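Local coordinates for alpha-fucosidase GH29 (Fusarium graminearum, PDB 4PSR), which hydrolyses alpha-L-fucosidic bonds, probably including the alpha-1,6-linked fucose on the reducing-end N-acetylglucosamine of glycoprotein glycans, at residues A[49-55]-A[178-184]; A[172-176]-A[203-207]; A[378-382]-A[515-519]; A[440-445]-A[463-467]. One frame throughout, in Å; residues are numbered along the deposited sequence.

The four contacts illustrate how chemistry follows place in a multidomain glycosidase. Contacts 1 and 2 belong to the (beta/alpha)8 barrel and share helix 175-179, which contributes to both; a probable hydrogen bond, F179 N to Y174 O at 3.1 Å, links the two contacts. Contact 2 is fully buried and relies on directed side-chain hydrogen bonds. Contact 1, only partly buried, combines an arginine with four CH-pi contacts. Across the chain's centre, contacts 3 and 4 are thinner and partly buried; each sets an irregular segment against an edge strand. Contact 4 is nested within the chain span closed by contact 3, their centres about 18 Å apart.

Contact 1: A[49-55]-A[178-184]; sequences PRNMYEP and GFFQWAP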
# COMPACT_ATOMS: atom_id res chain seq x y z
N PRO A 49 -9.73 2.65 -22.15
CA PRO A 49 -10.96 3.41 -22.43
C PRO A 49 -10.70 4.89 -22.71
O PRO A 49 -11.49 5.51 -23.46
CB PRO A 49 -11.79 3.24 -21.15
CG PRO A 49 -11.25 1.99 -20.49
CD PRO A 49 -9.79 1.94 -20.85
N ARG A 50 -9.70 5.47 -22.06
CA ARG A 50 -9.30 6.86 -22.30
C ARG A 50 -8.50 6.98 -23.60
O ARG A 50 -8.79 7.83 -24.46
CB ARG A 50 -8.44 7.34 -21.13
CG ARG A 50 -7.44 8.48 -21.45
CD ARG A 50 -6.75 8.91 -20.16
NE ARG A 50 -5.74 9.96 -20.34
CZ ARG A 50 -6.04 11.25 -20.43
NH1 ARG A 50 -7.29 11.65 -20.43
NH2 ARG A 50 -5.07 12.14 -20.53
N ASN A 51 -7.48 6.14 -23.75
CA ASN A 51 -6.53 6.32 -24.85
C ASN A 51 -7.06 5.87 -26.22
O ASN A 51 -6.53 6.30 -27.23
CB ASN A 51 -5.19 5.64 -24.54
CG ASN A 51 -4.51 6.22 -23.33
OD1 ASN A 51 -4.34 5.53 -22.31
ND2 ASN A 51 -4.09 7.48 -23.41
N MET A 52 -8.08 5.02 -26.27
CA MET A 52 -8.67 4.61 -27.54
C MET A 52 -9.18 5.83 -28.32
O MET A 52 -9.33 5.76 -29.55
CB MET A 52 -9.80 3.58 -27.33
CG MET A 52 -10.97 4.09 -26.48
SD MET A 52 -12.40 2.98 -26.48
CE MET A 52 -13.23 3.50 -28.00
N TYR A 53 -9.49 6.91 -27.62
CA TYR A 53 -9.99 8.14 -28.24
C TYR A 53 -8.88 9.17 -28.51
O TYR A 53 -9.13 10.17 -29.16
CB TYR A 53 -11.00 8.80 -27.34
CG TYR A 53 -12.28 8.06 -27.05
CD1 TYR A 53 -13.33 8.05 -27.95
CD2 TYR A 53 -12.47 7.44 -25.81
CE1 TYR A 53 -14.53 7.42 -27.65
CE2 TYR A 53 -13.68 6.83 -25.50
CZ TYR A 53 -14.70 6.82 -26.42
OH TYR A 53 -15.92 6.22 -26.11
N GLU A 54 -7.70 8.96 -27.95
CA GLU A 54 -6.66 10.00 -27.98
C GLU A 54 -6.17 10.21 -29.42
O GLU A 54 -5.88 9.26 -30.11
CB GLU A 54 -5.48 9.58 -27.10
CG GLU A 54 -4.39 10.63 -26.96
CD GLU A 54 -3.22 10.13 -26.15
OE1 GLU A 54 -3.25 8.96 -25.72
OE2 GLU A 54 -2.27 10.92 -25.94
N PRO A 55 -6.07 11.47 -29.86
CA PRO A 55 -5.56 11.70 -31.22
C PRO A 55 -4.18 11.11 -31.43
O PRO A 55 -3.31 11.27 -30.59
CB PRO A 55 -5.54 13.24 -31.33
CG PRO A 55 -6.61 13.68 -30.44
CD PRO A 55 -6.64 12.70 -29.27
N GLY A 178 -11.18 14.42 -16.46
CA GLY A 178 -10.33 14.37 -17.63
C GLY A 178 -10.13 13.02 -18.26
O GLY A 178 -9.73 12.95 -19.41
N PHE A 179 -10.41 11.92 -17.56
CA PHE A 179 -10.13 10.61 -18.14
C PHE A 179 -10.68 10.45 -19.54
O PHE A 179 -10.00 9.97 -20.44
CB PHE A 179 -10.72 9.52 -17.24
CG PHE A 179 -10.35 8.10 -17.63
CD1 PHE A 179 -9.07 7.61 -17.44
CD2 PHE A 179 -11.32 7.24 -18.14
CE1 PHE A 179 -8.74 6.29 -17.75
CE2 PHE A 179 -10.99 5.92 -18.45
CZ PHE A 179 -9.71 5.47 -18.26
N PHE A 180 -11.94 10.85 -19.72
CA PHE A 180 -12.61 10.70 -21.01
C PHE A 180 -12.58 12.01 -21.83
O PHE A 180 -13.45 12.27 -22.64
CB PHE A 180 -14.05 10.25 -20.79
CG PHE A 180 -14.21 8.76 -20.51
CD1 PHE A 180 -13.72 7.83 -21.40
CD2 PHE A 180 -14.94 8.32 -19.39
CE1 PHE A 180 -13.91 6.45 -21.20
CE2 PHE A 180 -15.14 6.92 -19.20
CZ PHE A 180 -14.64 6.02 -20.09
N GLN A 181 -11.53 12.81 -21.66
CA GLN A 181 -11.49 14.13 -22.34
C GLN A 181 -11.57 14.03 -23.87
O GLN A 181 -12.02 14.98 -24.51
CB GLN A 181 -10.21 14.89 -21.94
CG GLN A 181 -8.92 14.31 -22.44
CD GLN A 181 -7.74 15.06 -21.89
OE1 GLN A 181 -7.07 14.62 -20.98
NE2 GLN A 181 -7.48 16.24 -22.47
N TRP A 182 -11.11 12.92 -24.45
CA TRP A 182 -11.09 12.78 -25.91
C TRP A 182 -12.33 12.09 -26.51
O TRP A 182 -12.42 11.93 -27.73
CB TRP A 182 -9.82 12.08 -26.38
CG TRP A 182 -8.55 12.84 -25.99
CD1 TRP A 182 -8.26 14.14 -26.31
CD2 TRP A 182 -7.45 12.37 -25.20
NE1 TRP A 182 -7.04 14.50 -25.79
CE2 TRP A 182 -6.51 13.43 -25.11
CE3 TRP A 182 -7.15 11.16 -24.57
CZ2 TRP A 182 -5.30 13.32 -24.41
CZ3 TRP A 182 -5.91 11.05 -23.87
CH2 TRP A 182 -5.02 12.14 -23.79
N ALA A 183 -13.25 11.63 -25.65
CA ALA A 183 -14.49 11.03 -26.16
C ALA A 183 -15.36 12.10 -26.81
O ALA A 183 -15.39 13.23 -26.33
CB ALA A 183 -15.27 10.34 -25.03
N PRO A 184 -16.10 11.73 -27.87
CA PRO A 184 -17.02 12.72 -28.46
C PRO A 184 -18.04 13.20 -27.45
O PRO A 184 -18.50 12.46 -26.57
CB PRO A 184 -17.72 11.91 -29.56
CG PRO A 184 -16.82 10.76 -29.87
CD PRO A 184 -16.12 10.44 -28.58
O HOH W 1 -10.33 10.20 -23.35
O HOH W 2 -10.37 12.93 -29.99
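P49, in the short helix 48-51, sets its CB 3.9 Å from F179 CE2 and 3.8 Å from F180 CE1, packing against both phenylalanines. R50 makes the direct hydrogen bonds across the segments. Its extended side chain lays CB over the F179 ring, 3.6 Å from the centroid in a CH-pi contact, and its guanidinium hydrogen-bonds Q181 OE1 (3.0 Å from R50 NH1, 3.2 Å from R50 NH2) and F179 O (3.2 Å from R50 NH1), while W182 CH2 covers a guanidinium face, 3.3 Å from R50 NH2. A water bridges the backbones, donating to R50 O and F179 O and accepting from W182 N. Here two loops that follow barrel strands 29-33 and 165-170 lock together at the catalytic end of a TIM barrel; F179, about 6 Å from the bound fucose, also meets the fucose neighbours W47 and H127. N51 opens a type I turn to E54, and N51 ND2 donates to E54 OE1 at 2.9 Å. Y53 faces the answering type I turn, F180 to A183: A183 CA makes a CH-pi contact 3.8 Å from the tyrosine ring centroid and P184 CD lies 3.5 Å from Y53 CE1, while Y53 OH is hydrogen-bonded to Y75 N. On W182, E54 CG and P55 CD make CH-pi contacts, 3.5 Å from the six-membered and 3.8 Å from the five-membered ring centroid.

Contact 2: A[172-176]-A[203-207]; sequences QAYNY and EDQLW
Two direct hydrogen bonds define the contact: Y176 OH donates to D204 OD1 at 2.7 Å, and Q172 NE2 donates to W207 O at 3.0 Å. D204 OD1 also accepts from D245 N. One water accepts from W207 NE1 (3.0 Å) and donates to Q172 OE1 (2.8 Å); another lies 2.7 Å from N175 OD1 and 2.5 Å from E203 OE1, while N175 ND2 donates to L194 O and E203 OE2 accepts from L198 N. Segment 203-207 is regular helix; 172-176 is a loop entering a weakly bonded helix. They run in opposite senses, with CA pairs Q172-W207 at 6.6 Å and Y176-E203 at 6.9 Å. Y176 takes chi1 p, placing its ring face under E203 CB, 3.5 Å from the centroid; Q172, chi1 p and chi2 m, sets NE2 over the W207 indole. This is a beta/alpha unit of the TIM barrel, the loop after strand 165-170 folding onto helix 200-218. Its buried polar side chains are met by hydrogen bonds or water.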
# COMPACT_ATOMS: atom_id res chain seq x y z
N GLN A 172 -13.30 6.76 -9.09
CA GLN A 172 -14.37 7.39 -9.87
C GLN A 172 -14.29 8.91 -9.95
O GLN A 172 -15.08 9.52 -10.67
CB GLN A 172 -15.75 6.87 -9.44
CG GLN A 172 -16.44 7.52 -8.25
CD GLN A 172 -15.88 7.18 -6.88
OE1 GLN A 172 -14.75 6.70 -6.75
NE2 GLN A 172 -16.67 7.44 -5.83
N ALA A 173 -13.31 9.52 -9.29
CA ALA A 173 -13.11 10.98 -9.42
C ALA A 173 -12.55 11.37 -10.77
O ALA A 173 -13.00 12.37 -11.37
CB ALA A 173 -12.22 11.49 -8.33
N TYR A 174 -11.55 10.65 -11.29
CA TYR A 174 -10.91 11.10 -12.53
C TYR A 174 -11.84 10.92 -13.73
O TYR A 174 -11.70 11.58 -14.78
CB TYR A 174 -9.56 10.41 -12.73
CG TYR A 174 -8.75 10.86 -13.91
CD1 TYR A 174 -8.64 12.21 -14.25
CD2 TYR A 174 -8.03 9.94 -14.65
CE1 TYR A 174 -7.89 12.60 -15.33
CE2 TYR A 174 -7.26 10.33 -15.74
CZ TYR A 174 -7.18 11.67 -16.06
OH TYR A 174 -6.40 12.01 -17.16
N ASN A 175 -12.86 10.07 -13.56
CA ASN A 175 -13.87 9.88 -14.59
C ASN A 175 -14.41 11.18 -15.21
O ASN A 175 -14.60 11.24 -16.43
CB ASN A 175 -15.03 9.04 -14.01
CG ASN A 175 -16.21 8.94 -14.94
OD1 ASN A 175 -17.19 9.67 -14.76
ND2 ASN A 175 -16.12 8.09 -15.95
N TYR A 176 -14.67 12.17 -14.37
CA TYR A 176 -15.22 13.44 -14.82
C TYR A 176 -14.24 14.58 -14.70
O TYR A 176 -14.64 15.75 -14.84
CB TYR A 176 -16.53 13.77 -14.09
CG TYR A 176 -16.47 13.98 -12.59
CD1 TYR A 176 -16.57 12.89 -11.70
CD2 TYR A 176 -16.42 15.27 -12.04
CE1 TYR A 176 -16.59 13.09 -10.35
CE2 TYR A 176 -16.41 15.47 -10.66
CZ TYR A 176 -16.52 14.38 -9.83
OH TYR A 176 -16.55 14.54 -8.46
N GLU A 203 -22.07 15.48 -11.13
CA GLU A 203 -20.94 14.53 -11.06
C GLU A 203 -20.42 14.45 -9.64
O GLU A 203 -20.10 13.35 -9.16
CB GLU A 203 -19.78 14.92 -12.00
CG GLU A 203 -20.10 14.84 -13.49
CD GLU A 203 -20.14 13.46 -14.08
OE1 GLU A 203 -19.95 12.47 -13.31
OE2 GLU A 203 -20.35 13.33 -15.31
N ASP A 204 -20.29 15.58 -8.95
CA ASP A 204 -19.83 15.59 -7.56
C ASP A 204 -20.81 14.81 -6.68
O ASP A 204 -20.42 14.04 -5.80
CB ASP A 204 -19.62 17.03 -7.04
CG ASP A 204 -18.35 17.68 -7.58
OD1 ASP A 204 -17.30 17.00 -7.63
OD2 ASP A 204 -18.42 18.89 -7.95
N GLN A 205 -22.10 15.00 -6.90
CA GLN A 205 -23.09 14.26 -6.17
C GLN A 205 -23.00 12.76 -6.46
O GLN A 205 -23.13 11.95 -5.52
CB GLN A 205 -24.51 14.79 -6.50
CG GLN A 205 -25.62 14.07 -5.75
CD GLN A 205 -25.62 14.42 -4.27
OE1 GLN A 205 -25.71 15.59 -3.90
NE2 GLN A 205 -25.53 13.42 -3.40
N LEU A 206 -22.80 12.40 -7.72
CA LEU A 206 -22.68 11.01 -8.14
C LEU A 206 -21.44 10.37 -7.52
O LEU A 206 -21.47 9.17 -7.16
CB LEU A 206 -22.68 10.91 -9.67
CG LEU A 206 -22.59 9.51 -10.26
CD1 LEU A 206 -23.82 8.68 -9.86
CD2 LEU A 206 -22.49 9.57 -11.77
N TRP A 207 -20.36 11.12 -7.34
CA TRP A 207 -19.15 10.57 -6.71
C TRP A 207 -19.48 10.05 -5.32
O TRP A 207 -19.12 8.93 -4.94
CB TRP A 207 -18.06 11.65 -6.64
CG TRP A 207 -16.79 11.19 -5.95
CD1 TRP A 207 -15.70 10.60 -6.53
CD2 TRP A 207 -16.50 11.31 -4.56
NE1 TRP A 207 -14.75 10.32 -5.56
CE2 TRP A 207 -15.22 10.73 -4.34
CE3 TRP A 207 -17.20 11.83 -3.46
CZ2 TRP A 207 -14.61 10.70 -3.08
CZ3 TRP A 207 -16.61 11.78 -2.21
CH2 TRP A 207 -15.32 11.21 -2.03
O HOH W 3 -12.84 7.98 -5.19
O HOH W 4 -19.77 10.18 -14.32

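Contact 3: A[378-382]-A[515-519]; sequences AWDIY and KGVAL
The approach to 378-382 begins at G516, the first residue of strand 516-519, whose extended backbone (phi/psi -150/165) puts its O 3.9 Å from D380 OD2. At V517 (-136/125) the separation narrows: V517 CA is 3.4 Å from D380 OD2, and V517 CG1, with chi1 t, is 3.6 Å from D380 OD1. A518 (-82/142) holds the register, its CA 5.6 Å from that of D380. A518 N donates a weak hydrogen bond of 3.5 Å to D380 OD2. A518 CB is 4.0 Å from D380 CB, and A518 CB meets I381 CD1 at 4.4 Å. One water donates to both A518 O and D380 O, at 2.7 Å each. D380 has chi1 m, with a backbone of -93/-9 before I381 extends (-129/129); 378-382 itself is irregular. Outside the two segments, D380 OD1 hydrogen-bonds a Tris molecule, probably from the crystallisation liquor, and makes a long, weak ion pair with R297. A loop side chain thus meets the edge of an outermost strand through a weak hydrogen bond and a water, as plain packing between two parts of the fold. The strand belongs to a four-stranded antiparallel sheet, pairing with 504-507, while helix 526-532 packs on D380, V517 and L519; in the chain the loop follows helix 353-369 and precedes strand 383-384, an outermost strand of the six-stranded sheet.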
# COMPACT_ATOMS: atom_id res chain seq x y z
N ALA A 378 7.43 -1.72 12.65
CA ALA A 378 8.73 -1.27 12.22
C ALA A 378 9.62 -0.96 13.41
O ALA A 378 9.14 -0.56 14.49
CB ALA A 378 8.55 -0.01 11.36
N TRP A 379 10.91 -1.15 13.22
CA TRP A 379 11.92 -0.72 14.19
C TRP A 379 12.14 0.78 13.96
O TRP A 379 11.30 1.41 13.33
CB TRP A 379 13.20 -1.51 13.96
CG TRP A 379 14.16 -1.52 15.12
CD1 TRP A 379 13.86 -1.39 16.44
CD2 TRP A 379 15.57 -1.72 15.04
NE1 TRP A 379 15.01 -1.48 17.20
CE2 TRP A 379 16.08 -1.66 16.36
CE3 TRP A 379 16.47 -1.89 13.98
CZ2 TRP A 379 17.43 -1.81 16.64
CZ3 TRP A 379 17.82 -2.06 14.27
CH2 TRP A 379 18.28 -2.01 15.60
N ASP A 380 13.23 1.38 14.46
CA ASP A 380 13.49 2.78 14.11
C ASP A 380 14.40 2.92 12.90
O ASP A 380 14.59 4.01 12.41
CB ASP A 380 14.03 3.61 15.29
CG ASP A 380 13.00 3.77 16.42
OD1 ASP A 380 11.80 4.04 16.16
OD2 ASP A 380 13.39 3.60 17.58
N ILE A 381 14.97 1.80 12.46
CA ILE A 381 15.80 1.74 11.26
C ILE A 381 15.25 0.61 10.42
O ILE A 381 15.00 -0.47 10.94
CB ILE A 381 17.27 1.47 11.65
CG1 ILE A 381 17.84 2.63 12.48
CG2 ILE A 381 18.12 1.23 10.39
CD1 ILE A 381 19.16 2.31 13.17
N TYR A 382 14.97 0.85 9.13
CA TYR A 382 14.21 -0.16 8.36
C TYR A 382 15.07 -1.34 7.89
O TYR A 382 14.56 -2.43 7.69
CB TYR A 382 13.46 0.43 7.17
CG TYR A 382 14.32 0.90 6.06
CD1 TYR A 382 14.77 0.02 5.09
CD2 TYR A 382 14.69 2.23 5.99
CE1 TYR A 382 15.59 0.48 4.05
CE2 TYR A 382 15.49 2.68 4.99
CZ TYR A 382 15.93 1.82 4.03
OH TYR A 382 16.73 2.31 3.03
N LYS A 515 13.69 4.90 27.58
CA LYS A 515 13.05 4.70 26.28
C LYS A 515 13.76 5.59 25.27
O LYS A 515 14.13 6.71 25.60
CB LYS A 515 11.58 5.10 26.35
CG LYS A 515 10.83 4.50 27.52
CD LYS A 515 9.33 4.74 27.43
CE LYS A 515 8.96 6.20 27.63
NZ LYS A 515 7.50 6.42 27.45
N GLY A 516 13.95 5.10 24.05
CA GLY A 516 14.58 5.92 23.03
C GLY A 516 14.13 5.62 21.62
O GLY A 516 13.55 4.57 21.35
N VAL A 517 14.47 6.56 20.74
CA VAL A 517 14.15 6.47 19.32
C VAL A 517 15.39 6.89 18.55
O VAL A 517 15.93 7.98 18.77
CB VAL A 517 12.97 7.38 18.94
CG1 VAL A 517 12.71 7.33 17.43
CG2 VAL A 517 11.72 6.97 19.71
N ALA A 518 15.85 6.03 17.64
CA ALA A 518 16.92 6.39 16.70
C ALA A 518 16.34 7.16 15.50
O ALA A 518 15.21 6.88 15.05
CB ALA A 518 17.64 5.16 16.23
N LEU A 519 17.08 8.16 15.04
CA LEU A 519 16.67 9.04 13.93
C LEU A 519 17.73 9.11 12.85
O LEU A 519 18.90 9.39 13.12
CB LEU A 519 16.36 10.45 14.45
CG LEU A 519 15.30 10.57 15.54
CD1 LEU A 519 15.23 12.01 16.06
CD2 LEU A 519 13.93 10.12 15.05
O HOH W 5 13.43 6.38 13.06

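Contact 4: A[440-445]-A[463-467]; sequences VDLESL and EWEQS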
# COMPACT_ATOMS: atom_id res chain seq x y z
N VAL A 440 25.76 0.16 20.96
CA VAL A 440 24.79 -0.81 21.43
C VAL A 440 25.43 -1.79 22.43
O VAL A 440 26.47 -2.38 22.15
CB VAL A 440 24.20 -1.56 20.20
CG1 VAL A 440 23.67 -2.93 20.56
CG2 VAL A 440 23.10 -0.71 19.56
N ASP A 441 24.80 -1.94 23.60
CA ASP A 441 25.25 -2.90 24.61
C ASP A 441 24.44 -4.17 24.43
O ASP A 441 23.22 -4.15 24.55
CB ASP A 441 25.05 -2.35 26.02
CG ASP A 441 25.77 -3.16 27.10
OD1 ASP A 441 25.83 -4.42 27.00
OD2 ASP A 441 26.26 -2.54 28.06
N LEU A 442 25.12 -5.27 24.13
CA LEU A 442 24.46 -6.54 23.89
C LEU A 442 24.39 -7.48 25.10
O LEU A 442 24.09 -8.66 24.96
CB LEU A 442 25.10 -7.27 22.70
CG LEU A 442 24.90 -6.63 21.32
CD1 LEU A 442 25.60 -7.49 20.28
CD2 LEU A 442 23.42 -6.49 20.94
N GLU A 443 24.62 -6.92 26.29
CA GLU A 443 24.53 -7.72 27.52
C GLU A 443 23.17 -8.38 27.62
O GLU A 443 23.04 -9.50 28.09
CB GLU A 443 24.78 -6.86 28.76
CG GLU A 443 23.70 -5.81 29.02
CD GLU A 443 24.00 -4.91 30.21
OE1 GLU A 443 24.85 -5.29 31.04
OE2 GLU A 443 23.39 -3.83 30.30
N SER A 444 22.14 -7.69 27.12
CA SER A 444 20.77 -8.18 27.24
C SER A 444 20.34 -9.11 26.10
O SER A 444 19.20 -9.57 26.09
CB SER A 444 19.79 -7.02 27.31
OG SER A 444 19.68 -6.37 26.06
N LEU A 445 21.23 -9.37 25.14
CA LEU A 445 20.90 -10.33 24.08
C LEU A 445 20.91 -11.79 24.56
O LEU A 445 21.96 -12.40 24.71
CB LEU A 445 21.82 -10.14 22.87
CG LEU A 445 21.54 -11.08 21.69
CD1 LEU A 445 20.12 -10.90 21.16
CD2 LEU A 445 22.55 -10.82 20.60
N GLU A 463 27.25 -19.03 17.50
CA GLU A 463 28.41 -18.15 17.42
C GLU A 463 28.02 -16.76 16.91
O GLU A 463 27.43 -16.64 15.84
CB GLU A 463 29.47 -18.73 16.49
CG GLU A 463 29.69 -20.23 16.59
CD GLU A 463 30.66 -20.74 15.54
OE1 GLU A 463 31.51 -19.94 15.08
OE2 GLU A 463 30.58 -21.93 15.17
N TRP A 464 28.35 -15.75 17.70
CA TRP A 464 28.26 -14.35 17.28
C TRP A 464 29.22 -13.47 18.09
O TRP A 464 29.46 -13.73 19.27
CB TRP A 464 26.81 -13.81 17.37
CG TRP A 464 26.15 -13.90 18.73
CD1 TRP A 464 25.29 -14.86 19.16
CD2 TRP A 464 26.27 -12.96 19.81
NE1 TRP A 464 24.88 -14.59 20.45
CE2 TRP A 464 25.46 -13.42 20.86
CE3 TRP A 464 26.98 -11.76 19.99
CZ2 TRP A 464 25.35 -12.75 22.08
CZ3 TRP A 464 26.86 -11.09 21.20
CH2 TRP A 464 26.05 -11.59 22.22
N GLU A 465 29.79 -12.45 17.44
CA GLU A 465 30.71 -11.53 18.08
C GLU A 465 30.30 -10.15 17.63
O GLU A 465 29.79 -10.00 16.53
CB GLU A 465 32.16 -11.74 17.61
CG GLU A 465 32.83 -13.03 18.01
CD GLU A 465 33.10 -13.13 19.50
OE1 GLU A 465 33.25 -12.09 20.20
OE2 GLU A 465 33.18 -14.29 19.96
N GLN A 466 30.56 -9.15 18.47
CA GLN A 466 30.27 -7.76 18.17
C GLN A 466 31.56 -7.01 17.85
O GLN A 466 32.35 -6.72 18.74
CB GLN A 466 29.56 -7.09 19.36
CG GLN A 466 29.05 -5.70 19.06
CD GLN A 466 28.54 -4.98 20.28
OE1 GLN A 466 29.12 -5.06 21.37
NE2 GLN A 466 27.45 -4.24 20.11
N SER A 467 31.77 -6.69 16.58
CA SER A 467 32.86 -5.83 16.16
C SER A 467 32.41 -4.38 16.19
O SER A 467 31.23 -4.10 16.46
CB SER A 467 33.33 -6.23 14.75
OG SER A 467 32.31 -6.02 13.76
O HOH W 6 28.06 -5.19 23.84
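A turn meeting an edge strand joins two sheets of the beta domain that follows the barrel: 440-445 leads into strand 445-451 of the six-stranded sheet, and 463-467 carries strand 464-466, outermost in a three-stranded antiparallel sheet. D441 OD1 accepts from E443 N at 2.9 Å, an Asx turn, and a type I turn runs from L442 to L445, closed by L445 N to L442 O at 3.0 Å. From the strand, alternate residues W464 and Q466 point at it. Q466, fully extended at chi1 and chi2, donates from NE2 to V440 O at 2.9 Å, nearly straight at 167°, and the same NE2 donates to L434 O; its OE1 takes a hydrogen from a water, 2.7 Å away, that accepts from L442 N at 3.0 Å. W464 is deposited in two conformers; in the one given here, L445 CD2 lies over the indole, 3.9 Å from the centroid of the six-membered ring, and L442 CD1 is 3.9 Å from W464 CZ3. Beyond them, F491 and L471 continue the apolar layer. The Q466 amide serves the backbone of 440-445 directly at V440 and through water at L442, beside leucine-tryptophan packing in a partly buried contact.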